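Local coordinates for protein leucine aminopeptidase 2 (Saccharomyces cerevisiae, PDB 2XQ0) that removes N-terminal residues from peptides, preferably di- and tripeptides, as a zinc-dependent M1-family aminopeptidase, and has low epoxide hydrolase activity, at residues A[328-333]-A[412-417]. Numbering follows the deposited sequence.
Sequences VYLERR and PFIRHY
Ile414 alone carries the side of helix 407-420 in this contact and reaches Tyr329, Leu330 and Arg333 on helix 321-339, a worked example of how one branched residue can bridge two helices whose backbones stand well apart. The local axes come no closer than 13.6 Å, and their N-to-C directions make an angle of 130°. From CB, which points toward the other helix, the side chain forks. The short branch, CG2, meets Leu330 CD2 loosely at 4.4 Å. Along the longer branch CG1 serves as a spacer; with chi2 at 180° it is fully extended and carries CD1 outward to the Tyr329 ring. There CD1 arrives at the ring edge, near its plane, 3.7 Å from Tyr329 CE2. The same methyl also lies 4.0 Å from Arg333 NH1, approaching the guanidinium at a slant.

Both helices belong to the catalytic domain of this M1 peptidase, and Leu330, which also packs on Ala304 and Ser308 of the HExxH helix 297-311, sits about 10 Å by its side chain from the bound zinc. One turn apart on their helix, Arg333 NH1 donates to Tyr329 OH at 3.1 Å, with the hydroxyl 15° out of the guanidinium plane. The arginine chain, bent at chi2 and chi3, curls back to make this bond, while Asp411 forms a salt bridge with NH1 and Glu401 holds the tyrosine hydroxyl. A phenylalanine in place of Tyr329 would probably keep the edge contact with Ile414 but leave Arg333 without this hydroxyl acceptor and take away the hydrogen bond to Glu401. The Tyr329 side chain also touches Leu397 of helix 388-403.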
# COMPACT_ATOMS: atom_id res chain seq x y z
N VAL A 328 -0.79 -1.38 -10.23
CA VAL A 328 -2.00 -0.65 -10.55
C VAL A 328 -2.44 -1.03 -11.97
O VAL A 328 -3.63 -1.22 -12.23
CB VAL A 328 -1.81 0.91 -10.41
CG1 VAL A 328 -3.06 1.66 -10.90
CG2 VAL A 328 -1.52 1.31 -8.94
N TYR A 329 -1.47 -1.17 -12.87
CA TYR A 329 -1.75 -1.61 -14.24
C TYR A 329 -2.38 -3.00 -14.24
O TYR A 329 -3.48 -3.22 -14.79
CB TYR A 329 -0.48 -1.56 -15.14
CG TYR A 329 -0.77 -2.12 -16.52
CD1 TYR A 329 -1.39 -1.34 -17.49
CD2 TYR A 329 -0.50 -3.44 -16.82
CE1 TYR A 329 -1.70 -1.86 -18.74
CE2 TYR A 329 -0.81 -3.97 -18.03
CZ TYR A 329 -1.42 -3.18 -18.99
OH TYR A 329 -1.74 -3.71 -20.21
N LEU A 330 -1.72 -3.94 -13.58
CA LEU A 330 -2.25 -5.30 -13.51
C LEU A 330 -3.62 -5.41 -12.82
O LEU A 330 -4.50 -6.09 -13.31
CB LEU A 330 -1.23 -6.24 -12.84
CG LEU A 330 0.04 -6.44 -13.67
CD1 LEU A 330 1.11 -7.19 -12.86
CD2 LEU A 330 -0.28 -7.16 -15.00
N GLU A 331 -3.78 -4.72 -11.69
CA GLU A 331 -5.05 -4.63 -10.96
C GLU A 331 -6.18 -4.23 -11.90
O GLU A 331 -7.24 -4.85 -11.94
CB GLU A 331 -4.91 -3.57 -9.86
CG GLU A 331 -6.19 -3.18 -9.11
CD GLU A 331 -5.98 -1.93 -8.24
OE1 GLU A 331 -4.84 -1.39 -8.18
OE2 GLU A 331 -6.97 -1.49 -7.60
N ARG A 332 -5.95 -3.16 -12.67
CA ARG A 332 -6.94 -2.67 -13.60
C ARG A 332 -7.18 -3.62 -14.78
O ARG A 332 -8.29 -3.68 -15.29
CB ARG A 332 -6.66 -1.23 -14.02
CG ARG A 332 -6.84 -0.27 -12.84
CD ARG A 332 -6.54 1.16 -13.18
NE ARG A 332 -6.73 1.97 -11.98
CZ ARG A 332 -6.07 3.09 -11.72
NH1 ARG A 332 -5.18 3.57 -12.58
NH2 ARG A 332 -6.31 3.73 -10.59
N ARG A 333 -6.18 -4.39 -15.19
CA ARG A 333 -6.43 -5.47 -16.16
C ARG A 333 -7.37 -6.56 -15.57
O ARG A 333 -8.25 -7.09 -16.25
CB ARG A 333 -5.11 -6.09 -16.63
CG ARG A 333 -4.26 -5.18 -17.54
CD ARG A 333 -4.92 -4.94 -18.92
NE ARG A 333 -5.24 -6.21 -19.57
CZ ARG A 333 -4.36 -6.93 -20.26
NH1 ARG A 333 -3.11 -6.51 -20.42
NH2 ARG A 333 -4.74 -8.08 -20.79
N PRO A 412 2.14 -10.66 -24.30
CA PRO A 412 3.34 -11.49 -24.45
C PRO A 412 4.56 -10.86 -23.78
O PRO A 412 5.36 -11.57 -23.18
CB PRO A 412 3.54 -11.54 -25.97
CG PRO A 412 2.16 -11.40 -26.51
CD PRO A 412 1.47 -10.43 -25.60
N PHE A 413 4.70 -9.55 -23.89
CA PHE A 413 5.77 -8.86 -23.18
C PHE A 413 5.64 -9.00 -21.65
O PHE A 413 6.61 -9.28 -20.95
CB PHE A 413 5.83 -7.37 -23.53
CG PHE A 413 6.77 -6.59 -22.65
CD1 PHE A 413 8.15 -6.72 -22.80
CD2 PHE A 413 6.29 -5.75 -21.65
CE1 PHE A 413 9.03 -6.02 -21.98
CE2 PHE A 413 7.15 -5.04 -20.83
CZ PHE A 413 8.54 -5.18 -21.01
N ILE A 414 4.43 -8.79 -21.15
CA ILE A 414 4.17 -8.91 -19.72
C ILE A 414 4.63 -10.27 -19.18
O ILE A 414 5.32 -10.35 -18.16
CB ILE A 414 2.67 -8.71 -19.45
CG1 ILE A 414 2.27 -7.27 -19.77
CG2 ILE A 414 2.31 -9.07 -18.02
CD1 ILE A 414 0.79 -7.00 -19.54
N ARG A 415 4.26 -11.33 -19.87
CA ARG A 415 4.69 -12.66 -19.47
C ARG A 415 6.21 -12.81 -19.54
O ARG A 415 6.81 -13.45 -18.69
CB ARG A 415 4.04 -13.72 -20.36
CG ARG A 415 2.61 -14.01 -19.97
CD ARG A 415 1.79 -14.42 -21.18
NE ARG A 415 0.38 -14.14 -20.94
CZ ARG A 415 -0.54 -14.10 -21.89
NH1 ARG A 415 -1.80 -13.84 -21.56
NH2 ARG A 415 -0.20 -14.33 -23.15
N HIS A 416 6.82 -12.22 -20.57
CA HIS A 416 8.26 -12.36 -20.77
C HIS A 416 8.98 -11.65 -19.64
O HIS A 416 9.90 -12.21 -19.02
CB HIS A 416 8.66 -11.74 -22.11
CG HIS A 416 10.13 -11.78 -22.37
ND1 HIS A 416 10.96 -10.70 -22.16
CD2 HIS A 416 10.93 -12.78 -22.80
CE1 HIS A 416 12.20 -11.02 -22.47
NE2 HIS A 416 12.21 -12.28 -22.86
N TYR A 417 8.54 -10.42 -19.38
CA TYR A 417 9.08 -9.60 -18.31
C TYR A 417 9.04 -10.31 -16.96
O TYR A 417 10.07 -10.44 -16.31
CB TYR A 417 8.31 -8.26 -18.26
CG TYR A 417 8.66 -7.35 -17.09
CD1 TYR A 417 9.84 -6.62 -17.07
CD2 TYR A 417 7.78 -7.20 -16.02
CE1 TYR A 417 10.16 -5.78 -16.00
CE2 TYR A 417 8.09 -6.37 -14.94
CZ TYR A 417 9.29 -5.66 -14.94
OH TYR A 417 9.61 -4.81 -13.89